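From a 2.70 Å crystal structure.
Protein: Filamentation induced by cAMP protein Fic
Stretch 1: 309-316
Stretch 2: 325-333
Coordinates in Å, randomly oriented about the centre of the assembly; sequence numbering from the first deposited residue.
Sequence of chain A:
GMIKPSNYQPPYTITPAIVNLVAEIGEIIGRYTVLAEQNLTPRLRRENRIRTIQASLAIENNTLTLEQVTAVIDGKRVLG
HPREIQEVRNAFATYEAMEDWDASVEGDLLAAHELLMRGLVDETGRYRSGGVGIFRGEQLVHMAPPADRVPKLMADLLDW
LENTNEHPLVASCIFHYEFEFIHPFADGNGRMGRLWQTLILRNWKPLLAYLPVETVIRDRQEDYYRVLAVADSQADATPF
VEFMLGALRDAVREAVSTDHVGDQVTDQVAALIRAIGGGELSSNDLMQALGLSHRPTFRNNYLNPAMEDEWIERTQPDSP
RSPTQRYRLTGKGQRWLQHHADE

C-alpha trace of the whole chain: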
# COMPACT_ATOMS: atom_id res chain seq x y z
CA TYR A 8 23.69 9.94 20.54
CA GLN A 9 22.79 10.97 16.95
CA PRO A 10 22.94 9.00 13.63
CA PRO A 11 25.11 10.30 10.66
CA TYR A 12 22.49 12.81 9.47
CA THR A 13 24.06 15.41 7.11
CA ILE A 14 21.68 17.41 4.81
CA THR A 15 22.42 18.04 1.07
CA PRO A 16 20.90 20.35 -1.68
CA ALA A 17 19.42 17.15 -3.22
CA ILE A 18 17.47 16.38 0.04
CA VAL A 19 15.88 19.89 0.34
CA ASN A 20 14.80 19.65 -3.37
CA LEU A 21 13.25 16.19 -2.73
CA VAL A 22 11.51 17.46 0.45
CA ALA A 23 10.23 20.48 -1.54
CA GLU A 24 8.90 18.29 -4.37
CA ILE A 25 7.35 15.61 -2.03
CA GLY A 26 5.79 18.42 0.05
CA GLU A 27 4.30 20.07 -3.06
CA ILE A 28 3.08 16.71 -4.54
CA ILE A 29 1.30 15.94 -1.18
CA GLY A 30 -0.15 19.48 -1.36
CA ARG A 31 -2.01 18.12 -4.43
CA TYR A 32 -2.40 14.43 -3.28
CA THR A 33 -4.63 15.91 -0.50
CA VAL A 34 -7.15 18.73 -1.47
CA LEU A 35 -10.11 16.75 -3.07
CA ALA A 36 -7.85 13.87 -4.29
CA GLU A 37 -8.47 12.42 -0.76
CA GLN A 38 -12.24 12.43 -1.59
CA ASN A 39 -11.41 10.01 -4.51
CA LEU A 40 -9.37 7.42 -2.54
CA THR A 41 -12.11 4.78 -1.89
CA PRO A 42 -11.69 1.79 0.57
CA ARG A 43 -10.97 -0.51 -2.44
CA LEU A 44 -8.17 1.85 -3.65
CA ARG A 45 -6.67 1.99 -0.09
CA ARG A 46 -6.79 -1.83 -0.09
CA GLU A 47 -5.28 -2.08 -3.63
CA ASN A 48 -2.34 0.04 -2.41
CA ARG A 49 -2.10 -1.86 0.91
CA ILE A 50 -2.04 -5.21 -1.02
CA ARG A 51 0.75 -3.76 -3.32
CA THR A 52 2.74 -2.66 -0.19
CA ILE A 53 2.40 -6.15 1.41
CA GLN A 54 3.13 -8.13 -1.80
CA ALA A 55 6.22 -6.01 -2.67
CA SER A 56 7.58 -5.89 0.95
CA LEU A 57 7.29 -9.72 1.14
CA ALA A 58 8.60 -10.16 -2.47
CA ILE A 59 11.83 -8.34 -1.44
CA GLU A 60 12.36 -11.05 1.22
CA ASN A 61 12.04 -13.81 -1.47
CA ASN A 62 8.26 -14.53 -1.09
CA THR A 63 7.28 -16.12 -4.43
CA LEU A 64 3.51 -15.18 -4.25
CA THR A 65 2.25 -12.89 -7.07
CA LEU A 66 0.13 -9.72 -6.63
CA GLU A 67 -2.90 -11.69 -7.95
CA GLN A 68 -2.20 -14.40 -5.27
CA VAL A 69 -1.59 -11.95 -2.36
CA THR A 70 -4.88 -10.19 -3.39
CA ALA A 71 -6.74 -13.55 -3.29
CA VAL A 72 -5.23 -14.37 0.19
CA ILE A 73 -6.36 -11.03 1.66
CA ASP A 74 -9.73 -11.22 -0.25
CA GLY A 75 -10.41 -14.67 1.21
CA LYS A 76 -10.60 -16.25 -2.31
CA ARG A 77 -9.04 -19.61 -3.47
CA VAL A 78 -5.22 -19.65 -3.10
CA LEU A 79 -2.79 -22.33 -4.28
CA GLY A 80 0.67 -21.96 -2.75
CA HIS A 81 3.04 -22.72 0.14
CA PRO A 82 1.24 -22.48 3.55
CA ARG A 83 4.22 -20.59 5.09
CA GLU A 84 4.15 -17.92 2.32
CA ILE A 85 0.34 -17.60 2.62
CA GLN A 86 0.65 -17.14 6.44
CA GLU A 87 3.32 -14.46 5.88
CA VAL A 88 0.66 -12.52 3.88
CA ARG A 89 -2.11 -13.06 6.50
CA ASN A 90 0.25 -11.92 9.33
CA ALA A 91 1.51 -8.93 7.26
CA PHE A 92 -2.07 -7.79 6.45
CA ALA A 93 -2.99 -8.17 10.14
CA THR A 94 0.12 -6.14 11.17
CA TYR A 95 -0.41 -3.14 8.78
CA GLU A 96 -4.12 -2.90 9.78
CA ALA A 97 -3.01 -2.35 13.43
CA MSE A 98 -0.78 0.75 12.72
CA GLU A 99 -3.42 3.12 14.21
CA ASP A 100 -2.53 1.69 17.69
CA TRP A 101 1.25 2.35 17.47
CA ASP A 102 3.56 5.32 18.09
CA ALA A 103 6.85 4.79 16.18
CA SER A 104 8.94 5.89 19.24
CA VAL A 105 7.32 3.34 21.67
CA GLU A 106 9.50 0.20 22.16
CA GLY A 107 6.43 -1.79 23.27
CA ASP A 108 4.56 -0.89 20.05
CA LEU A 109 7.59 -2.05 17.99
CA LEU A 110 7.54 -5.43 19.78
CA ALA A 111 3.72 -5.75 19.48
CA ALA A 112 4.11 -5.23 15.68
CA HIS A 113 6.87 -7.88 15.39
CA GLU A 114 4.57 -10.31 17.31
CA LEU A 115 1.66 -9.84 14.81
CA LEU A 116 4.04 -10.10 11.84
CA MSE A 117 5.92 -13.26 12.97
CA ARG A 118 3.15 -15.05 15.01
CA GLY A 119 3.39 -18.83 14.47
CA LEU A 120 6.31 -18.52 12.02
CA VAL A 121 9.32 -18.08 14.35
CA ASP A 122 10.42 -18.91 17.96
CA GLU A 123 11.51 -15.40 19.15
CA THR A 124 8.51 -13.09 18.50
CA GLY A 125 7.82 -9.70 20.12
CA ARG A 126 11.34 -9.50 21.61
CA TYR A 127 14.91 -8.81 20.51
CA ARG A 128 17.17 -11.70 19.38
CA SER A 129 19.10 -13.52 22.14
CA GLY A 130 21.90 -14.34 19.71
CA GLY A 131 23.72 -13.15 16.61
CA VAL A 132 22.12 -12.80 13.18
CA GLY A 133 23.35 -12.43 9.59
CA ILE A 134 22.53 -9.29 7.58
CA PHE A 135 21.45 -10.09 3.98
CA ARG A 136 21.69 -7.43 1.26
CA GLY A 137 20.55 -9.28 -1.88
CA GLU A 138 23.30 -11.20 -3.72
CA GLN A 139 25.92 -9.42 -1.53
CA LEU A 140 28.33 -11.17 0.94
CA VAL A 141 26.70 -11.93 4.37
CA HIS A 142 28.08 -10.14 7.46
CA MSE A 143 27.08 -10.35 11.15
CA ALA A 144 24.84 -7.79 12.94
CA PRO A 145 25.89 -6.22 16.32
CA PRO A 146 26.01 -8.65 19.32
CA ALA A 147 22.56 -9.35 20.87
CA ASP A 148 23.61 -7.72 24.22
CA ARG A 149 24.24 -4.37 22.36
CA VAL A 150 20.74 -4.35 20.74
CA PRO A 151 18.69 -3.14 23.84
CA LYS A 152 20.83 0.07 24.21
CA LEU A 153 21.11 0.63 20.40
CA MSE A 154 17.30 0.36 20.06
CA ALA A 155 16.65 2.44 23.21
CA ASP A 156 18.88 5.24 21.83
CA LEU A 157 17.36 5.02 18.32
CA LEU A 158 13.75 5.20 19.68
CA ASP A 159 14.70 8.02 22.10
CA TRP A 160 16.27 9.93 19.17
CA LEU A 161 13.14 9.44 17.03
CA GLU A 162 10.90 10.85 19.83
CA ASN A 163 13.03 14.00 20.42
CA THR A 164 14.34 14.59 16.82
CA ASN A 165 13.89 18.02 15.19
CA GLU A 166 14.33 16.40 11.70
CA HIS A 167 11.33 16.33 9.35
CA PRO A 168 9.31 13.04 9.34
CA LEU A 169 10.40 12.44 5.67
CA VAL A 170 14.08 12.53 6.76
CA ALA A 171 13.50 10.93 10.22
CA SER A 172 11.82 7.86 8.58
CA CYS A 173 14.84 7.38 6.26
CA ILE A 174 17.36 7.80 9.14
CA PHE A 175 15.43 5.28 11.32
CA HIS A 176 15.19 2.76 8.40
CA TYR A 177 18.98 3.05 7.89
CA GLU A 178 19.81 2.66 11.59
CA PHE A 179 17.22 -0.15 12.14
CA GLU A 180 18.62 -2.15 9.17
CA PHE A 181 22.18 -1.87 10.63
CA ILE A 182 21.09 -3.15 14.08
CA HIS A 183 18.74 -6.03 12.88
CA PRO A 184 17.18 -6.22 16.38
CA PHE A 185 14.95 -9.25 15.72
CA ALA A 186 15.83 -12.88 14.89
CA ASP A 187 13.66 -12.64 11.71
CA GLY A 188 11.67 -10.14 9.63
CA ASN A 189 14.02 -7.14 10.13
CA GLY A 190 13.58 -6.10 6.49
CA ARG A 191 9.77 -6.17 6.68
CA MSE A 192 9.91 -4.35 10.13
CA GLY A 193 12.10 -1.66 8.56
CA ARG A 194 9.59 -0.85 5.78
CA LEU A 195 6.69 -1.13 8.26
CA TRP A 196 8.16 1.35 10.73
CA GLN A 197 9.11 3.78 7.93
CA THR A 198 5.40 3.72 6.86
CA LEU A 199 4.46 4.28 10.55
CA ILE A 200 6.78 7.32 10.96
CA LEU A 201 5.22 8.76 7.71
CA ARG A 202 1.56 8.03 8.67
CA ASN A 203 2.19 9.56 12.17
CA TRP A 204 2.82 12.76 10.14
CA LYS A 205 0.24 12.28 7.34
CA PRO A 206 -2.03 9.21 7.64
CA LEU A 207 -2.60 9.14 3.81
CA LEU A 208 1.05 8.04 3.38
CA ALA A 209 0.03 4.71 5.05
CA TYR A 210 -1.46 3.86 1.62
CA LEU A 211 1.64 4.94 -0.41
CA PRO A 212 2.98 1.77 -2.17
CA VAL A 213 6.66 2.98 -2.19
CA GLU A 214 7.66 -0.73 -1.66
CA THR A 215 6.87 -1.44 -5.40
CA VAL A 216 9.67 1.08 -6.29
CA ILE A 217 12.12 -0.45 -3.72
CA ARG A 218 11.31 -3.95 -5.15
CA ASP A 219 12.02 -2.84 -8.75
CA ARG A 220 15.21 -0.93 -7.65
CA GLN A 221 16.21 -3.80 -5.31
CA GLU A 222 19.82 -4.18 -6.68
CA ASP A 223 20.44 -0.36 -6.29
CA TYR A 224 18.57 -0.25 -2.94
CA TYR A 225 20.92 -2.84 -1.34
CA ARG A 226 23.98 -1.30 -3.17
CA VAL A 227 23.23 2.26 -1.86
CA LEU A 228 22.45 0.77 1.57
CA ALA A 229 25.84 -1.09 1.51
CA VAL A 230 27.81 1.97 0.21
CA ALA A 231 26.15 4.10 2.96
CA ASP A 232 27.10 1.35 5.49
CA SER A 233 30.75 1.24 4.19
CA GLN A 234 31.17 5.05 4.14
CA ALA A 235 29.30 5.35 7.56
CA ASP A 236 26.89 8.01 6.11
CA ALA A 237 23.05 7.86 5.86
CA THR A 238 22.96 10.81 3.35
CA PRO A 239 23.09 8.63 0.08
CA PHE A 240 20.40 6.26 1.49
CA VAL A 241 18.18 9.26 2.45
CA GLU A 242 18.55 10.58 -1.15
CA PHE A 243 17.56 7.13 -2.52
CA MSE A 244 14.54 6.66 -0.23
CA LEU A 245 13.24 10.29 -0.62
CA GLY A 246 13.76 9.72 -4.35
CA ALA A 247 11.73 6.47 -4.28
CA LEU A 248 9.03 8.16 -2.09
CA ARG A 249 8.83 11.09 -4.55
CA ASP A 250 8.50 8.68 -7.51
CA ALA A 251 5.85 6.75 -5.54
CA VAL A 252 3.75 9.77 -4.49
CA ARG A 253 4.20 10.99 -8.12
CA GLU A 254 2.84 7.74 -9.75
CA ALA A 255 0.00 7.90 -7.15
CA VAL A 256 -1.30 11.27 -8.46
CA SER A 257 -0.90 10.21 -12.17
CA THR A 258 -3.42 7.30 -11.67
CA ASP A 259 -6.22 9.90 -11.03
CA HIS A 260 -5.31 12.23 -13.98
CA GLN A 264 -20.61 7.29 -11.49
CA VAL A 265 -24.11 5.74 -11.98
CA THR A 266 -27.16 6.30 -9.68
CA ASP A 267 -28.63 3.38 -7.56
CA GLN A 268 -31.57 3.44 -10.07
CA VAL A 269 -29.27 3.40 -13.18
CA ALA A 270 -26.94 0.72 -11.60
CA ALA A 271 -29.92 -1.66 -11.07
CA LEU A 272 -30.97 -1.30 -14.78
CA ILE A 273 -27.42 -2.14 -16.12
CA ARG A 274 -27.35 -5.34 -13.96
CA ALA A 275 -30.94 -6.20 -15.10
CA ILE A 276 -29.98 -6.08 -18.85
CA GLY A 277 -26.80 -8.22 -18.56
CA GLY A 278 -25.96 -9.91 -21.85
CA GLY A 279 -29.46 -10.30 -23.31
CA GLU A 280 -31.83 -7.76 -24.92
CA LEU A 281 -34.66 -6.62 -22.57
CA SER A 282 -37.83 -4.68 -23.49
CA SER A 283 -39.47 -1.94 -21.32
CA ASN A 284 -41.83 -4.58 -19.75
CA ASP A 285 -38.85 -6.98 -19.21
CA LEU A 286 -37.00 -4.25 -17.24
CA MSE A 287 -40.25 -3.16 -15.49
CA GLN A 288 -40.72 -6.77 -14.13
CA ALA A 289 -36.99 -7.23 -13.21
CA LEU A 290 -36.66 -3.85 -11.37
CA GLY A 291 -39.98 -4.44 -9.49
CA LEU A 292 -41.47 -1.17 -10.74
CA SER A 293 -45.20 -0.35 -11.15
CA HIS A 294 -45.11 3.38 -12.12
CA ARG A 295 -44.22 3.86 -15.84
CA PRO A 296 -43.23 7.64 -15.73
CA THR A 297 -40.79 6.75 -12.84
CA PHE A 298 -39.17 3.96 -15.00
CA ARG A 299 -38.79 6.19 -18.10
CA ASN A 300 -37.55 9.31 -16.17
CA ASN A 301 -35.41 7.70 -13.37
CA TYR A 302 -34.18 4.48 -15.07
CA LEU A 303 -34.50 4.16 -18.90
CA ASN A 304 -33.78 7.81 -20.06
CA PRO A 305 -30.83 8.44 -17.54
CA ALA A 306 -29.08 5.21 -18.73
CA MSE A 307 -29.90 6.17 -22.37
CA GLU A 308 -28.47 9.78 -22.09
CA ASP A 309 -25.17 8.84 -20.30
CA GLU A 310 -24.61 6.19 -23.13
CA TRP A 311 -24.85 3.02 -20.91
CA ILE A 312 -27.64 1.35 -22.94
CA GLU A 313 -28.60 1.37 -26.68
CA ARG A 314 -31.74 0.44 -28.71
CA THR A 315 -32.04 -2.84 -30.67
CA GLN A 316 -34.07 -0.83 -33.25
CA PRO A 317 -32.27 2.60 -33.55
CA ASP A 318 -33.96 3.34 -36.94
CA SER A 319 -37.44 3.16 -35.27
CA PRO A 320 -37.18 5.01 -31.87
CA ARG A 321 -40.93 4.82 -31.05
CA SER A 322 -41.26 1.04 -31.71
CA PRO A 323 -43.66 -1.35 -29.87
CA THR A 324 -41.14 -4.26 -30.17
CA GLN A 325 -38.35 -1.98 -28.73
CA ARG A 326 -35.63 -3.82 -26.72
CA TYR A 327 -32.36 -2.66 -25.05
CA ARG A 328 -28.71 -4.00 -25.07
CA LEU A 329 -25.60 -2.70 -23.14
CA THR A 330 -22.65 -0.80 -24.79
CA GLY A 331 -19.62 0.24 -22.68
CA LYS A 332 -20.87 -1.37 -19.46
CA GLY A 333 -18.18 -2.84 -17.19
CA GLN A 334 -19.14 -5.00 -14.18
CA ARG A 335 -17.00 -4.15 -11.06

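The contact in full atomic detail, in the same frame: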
# COMPACT_ATOMS: atom_id res chain seq x y z
N ASP A 309 -26.58 8.99 -20.68
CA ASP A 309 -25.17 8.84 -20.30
C ASP A 309 -24.48 7.69 -21.11
O ASP A 309 -23.35 7.30 -20.79
CB ASP A 309 -25.04 8.58 -18.79
CG ASP A 309 -25.41 9.77 -17.91
OD1 ASP A 309 -25.99 10.75 -18.45
OD2 ASP A 309 -25.12 9.72 -16.69
N GLU A 310 -25.16 7.20 -22.19
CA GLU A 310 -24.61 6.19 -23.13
C GLU A 310 -24.19 4.88 -22.40
O GLU A 310 -23.10 4.35 -22.67
CB GLU A 310 -23.41 6.77 -23.92
CG GLU A 310 -23.79 7.93 -24.84
CD GLU A 310 -22.61 8.59 -25.53
OE1 GLU A 310 -21.59 8.85 -24.85
OE2 GLU A 310 -22.76 8.95 -26.72
N TRP A 311 -25.08 4.33 -21.55
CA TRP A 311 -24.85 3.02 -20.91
C TRP A 311 -25.61 1.93 -21.64
O TRP A 311 -25.20 0.77 -21.62
CB TRP A 311 -25.26 3.06 -19.43
CG TRP A 311 -24.47 4.01 -18.59
CD1 TRP A 311 -24.89 5.19 -18.07
CD2 TRP A 311 -23.09 3.88 -18.22
NE1 TRP A 311 -23.88 5.79 -17.36
CE2 TRP A 311 -22.75 5.02 -17.46
CE3 TRP A 311 -22.10 2.90 -18.46
CZ2 TRP A 311 -21.47 5.20 -16.92
CZ3 TRP A 311 -20.83 3.09 -17.94
CH2 TRP A 311 -20.53 4.23 -17.17
N ILE A 312 -26.76 2.29 -22.25
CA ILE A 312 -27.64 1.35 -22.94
C ILE A 312 -27.99 1.89 -24.35
O ILE A 312 -28.06 3.10 -24.55
CB ILE A 312 -28.93 1.10 -22.07
CG1 ILE A 312 -29.71 -0.13 -22.55
CG2 ILE A 312 -29.82 2.35 -21.98
CD1 ILE A 312 -29.12 -1.42 -22.15
N GLU A 313 -28.20 0.98 -25.33
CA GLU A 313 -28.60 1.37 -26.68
C GLU A 313 -29.86 0.60 -27.13
O GLU A 313 -30.22 -0.40 -26.50
CB GLU A 313 -27.45 1.16 -27.70
CG GLU A 313 -27.07 -0.29 -27.93
CD GLU A 313 -25.98 -0.50 -28.96
OE1 GLU A 313 -26.02 0.18 -30.01
OE2 GLU A 313 -25.14 -1.41 -28.76
N ARG A 314 -30.52 1.07 -28.20
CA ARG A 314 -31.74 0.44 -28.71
C ARG A 314 -31.42 -0.63 -29.74
O ARG A 314 -30.53 -0.45 -30.58
CB ARG A 314 -32.66 1.50 -29.32
CG ARG A 314 -33.36 2.36 -28.28
CD ARG A 314 -34.03 3.56 -28.90
NE ARG A 314 -34.81 4.30 -27.92
CZ ARG A 314 -35.26 5.54 -28.12
NH1 ARG A 314 -34.94 6.20 -29.23
NH2 ARG A 314 -35.98 6.15 -27.19
N THR A 315 -32.18 -1.75 -29.70
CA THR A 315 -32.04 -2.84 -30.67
C THR A 315 -32.56 -2.37 -32.04
O THR A 315 -32.07 -2.82 -33.08
CB THR A 315 -32.79 -4.10 -30.17
OG1 THR A 315 -32.36 -4.40 -28.85
CG2 THR A 315 -32.59 -5.31 -31.08
N GLN A 316 -33.52 -1.42 -32.03
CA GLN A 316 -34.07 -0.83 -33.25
C GLN A 316 -33.81 0.70 -33.26
O GLN A 316 -34.70 1.49 -32.91
CB GLN A 316 -35.59 -1.13 -33.36
CG GLN A 316 -35.92 -2.63 -33.32
CD GLN A 316 -37.41 -2.89 -33.37
OE1 GLN A 316 -38.20 -2.04 -33.81
NE2 GLN A 316 -37.82 -4.09 -32.99
N GLN A 325 -39.63 -2.58 -29.14
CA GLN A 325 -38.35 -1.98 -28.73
C GLN A 325 -37.70 -2.77 -27.59
O GLN A 325 -38.36 -3.05 -26.58
CB GLN A 325 -38.56 -0.50 -28.31
CG GLN A 325 -37.26 0.26 -28.02
CD GLN A 325 -36.46 0.51 -29.28
OE1 GLN A 325 -35.57 -0.28 -29.64
NE2 GLN A 325 -36.75 1.60 -29.96
N ARG A 326 -36.41 -3.12 -27.75
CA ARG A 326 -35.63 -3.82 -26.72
C ARG A 326 -34.31 -3.08 -26.49
O ARG A 326 -34.00 -2.15 -27.24
CB ARG A 326 -35.39 -5.29 -27.11
CG ARG A 326 -36.69 -6.05 -27.44
CD ARG A 326 -36.46 -7.52 -27.67
NE ARG A 326 -36.16 -8.22 -26.42
CZ ARG A 326 -37.09 -8.80 -25.65
NH1 ARG A 326 -38.36 -8.78 -26.02
NH2 ARG A 326 -36.74 -9.41 -24.53
N TYR A 327 -33.56 -3.42 -25.42
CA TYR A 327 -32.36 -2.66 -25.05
C TYR A 327 -31.16 -3.59 -24.73
O TYR A 327 -31.30 -4.56 -23.99
CB TYR A 327 -32.66 -1.75 -23.84
CG TYR A 327 -33.80 -0.78 -24.08
CD1 TYR A 327 -33.58 0.45 -24.69
CD2 TYR A 327 -35.11 -1.11 -23.74
CE1 TYR A 327 -34.63 1.33 -24.95
CE2 TYR A 327 -36.17 -0.25 -24.01
CZ TYR A 327 -35.92 0.98 -24.61
OH TYR A 327 -36.96 1.84 -24.87
N ARG A 328 -29.96 -3.24 -25.28
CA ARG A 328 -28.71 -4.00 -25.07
C ARG A 328 -27.57 -3.04 -24.62
O ARG A 328 -27.53 -1.88 -25.03
CB ARG A 328 -28.30 -4.76 -26.36
CG ARG A 328 -28.32 -3.90 -27.63
CD ARG A 328 -28.13 -4.73 -28.88
NE ARG A 328 -28.47 -3.98 -30.09
CZ ARG A 328 -27.57 -3.31 -30.81
NH1 ARG A 328 -26.29 -3.33 -30.48
NH2 ARG A 328 -27.96 -2.64 -31.89
N LEU A 329 -26.68 -3.53 -23.71
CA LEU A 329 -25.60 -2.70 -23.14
C LEU A 329 -24.51 -2.35 -24.18
O LEU A 329 -24.32 -3.08 -25.16
CB LEU A 329 -24.95 -3.41 -21.92
CG LEU A 329 -25.81 -3.50 -20.65
CD1 LEU A 329 -25.15 -4.36 -19.61
CD2 LEU A 329 -26.09 -2.12 -20.07
N THR A 330 -23.77 -1.23 -23.94
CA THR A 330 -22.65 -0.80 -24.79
C THR A 330 -21.32 -0.92 -24.01
O THR A 330 -20.80 -2.03 -23.86
CB THR A 330 -22.89 0.65 -25.28
OG1 THR A 330 -23.15 1.50 -24.16
CG2 THR A 330 -24.02 0.75 -26.27
N GLY A 331 -20.83 0.20 -23.50
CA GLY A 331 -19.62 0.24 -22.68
C GLY A 331 -19.93 0.07 -21.21
O GLY A 331 -19.70 0.98 -20.41
N LYS A 332 -20.50 -1.09 -20.84
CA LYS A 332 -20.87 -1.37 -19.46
C LYS A 332 -19.93 -2.41 -18.85
O LYS A 332 -19.93 -3.58 -19.26
CB LYS A 332 -22.33 -1.86 -19.38
N GLY A 333 -19.12 -1.97 -17.89
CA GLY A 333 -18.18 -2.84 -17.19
C GLY A 333 -18.64 -3.20 -15.80
O GLY A 333 -18.95 -2.32 -15.00

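Two neighbouring segments of one chain pair as antiparallel strands, residues 312-314 against a strand that ends at Leu329, with their directions 139° apart and 865 Å² buried between the two stretches. Along stretch 2 the partners run backwards through stretch 1, from Gln316 to Glu310.

Gln325 opens the contact with its side chain rather than its backbone. The CA-to-CB bond of Gln325 points sideways, but with chi1 t and chi2 p the end of the side chain comes nearer stretch 1, and Gln325 OE1 accepts a weak hydrogen bond from Gln316 N at 3.3 Å. The same oxygen lies 3.4 Å from Arg314 CB; Gln325 NE2 is satisfied elsewhere in the structure.

Arg326 contributes its carbonyl: Thr315 N donates to Arg326 O at 3.1 Å with an angle of 170°, nearly straight. Thr315 OG1 is also 3.2 Å from Arg326 O, and its side chain touches that of Arg326, OG1 to CB 3.6 Å. The long arginine side chain itself leads away, its guanidinium bonded elsewhere in the structure.

Tyr327 faces Arg314 in a non-hydrogen-bonded pair, CA to CA 4.8 Å, and so contributes through its side chain and its CA. Its ring shares a face of the sheet with Ile312, Arg314 and Leu329. Ile312 CG1 packs on Tyr327 CB at 3.6 Å, while Arg314 CG approaches Tyr327 CE1 at 3.7 Å, placing the aliphatic part of the arginine beside the ring. Tyr327 CA also makes a CA-H...O contact with Glu313 O, 3.4 Å.

Arg328 and Glu313 form the hydrogen-bonded pair at the centre of the ladder. Glu313 N donates to Arg328 O at 3.0 Å, and Arg328 N donates to Glu313 O at 3.1 Å, closing a ring of two backbone bonds. Their side chains emerge together on the face of the sheet opposite Tyr327, both with chi1 p, and join in a salt bridge, Glu313 OE2 to Arg328 NH1 2.8 Å. The carboxylate carbon Glu313 CD lies over one face of the guanidinium, whereas Thr315 CA sits at its edge, 3.8 Å from Arg328 NE.

Leu329 returns to the Tyr327 face, opposite Ile312 in a non-hydrogen-bonded pair with CA atoms 4.5 Å apart. Ile312 CD1 meets Leu329 CD2 at 3.7 Å, an apolar contact across the pair, and the same methyl, Ile312 CD1, reaches Arg328 O at 3.3 Å.

Thr330 carries the pairing past the strand with weak polar contacts. Thr330 N donates a weak hydrogen bond to Trp311 O at 3.4 Å. Its hydroxyl stands between two carbonyls, Thr330 OG1 to Glu310 O 3.2 Å and Thr330 OG1 to Trp311 O 3.3 Å, and one proton cannot be assigned between them. Thr330 CG2 also touches Glu313 OE2, 3.5 Å.

At Gly331 the carbonyl takes over: Gly331 O meets the edge of the indole at Trp311 CZ3, 3.4 Å. Beyond it, Lys332 is modelled only to CB, which lies 4.5 Å from Trp311 O, so the reach of its side chain cannot be judged, and Gly333 makes no contact.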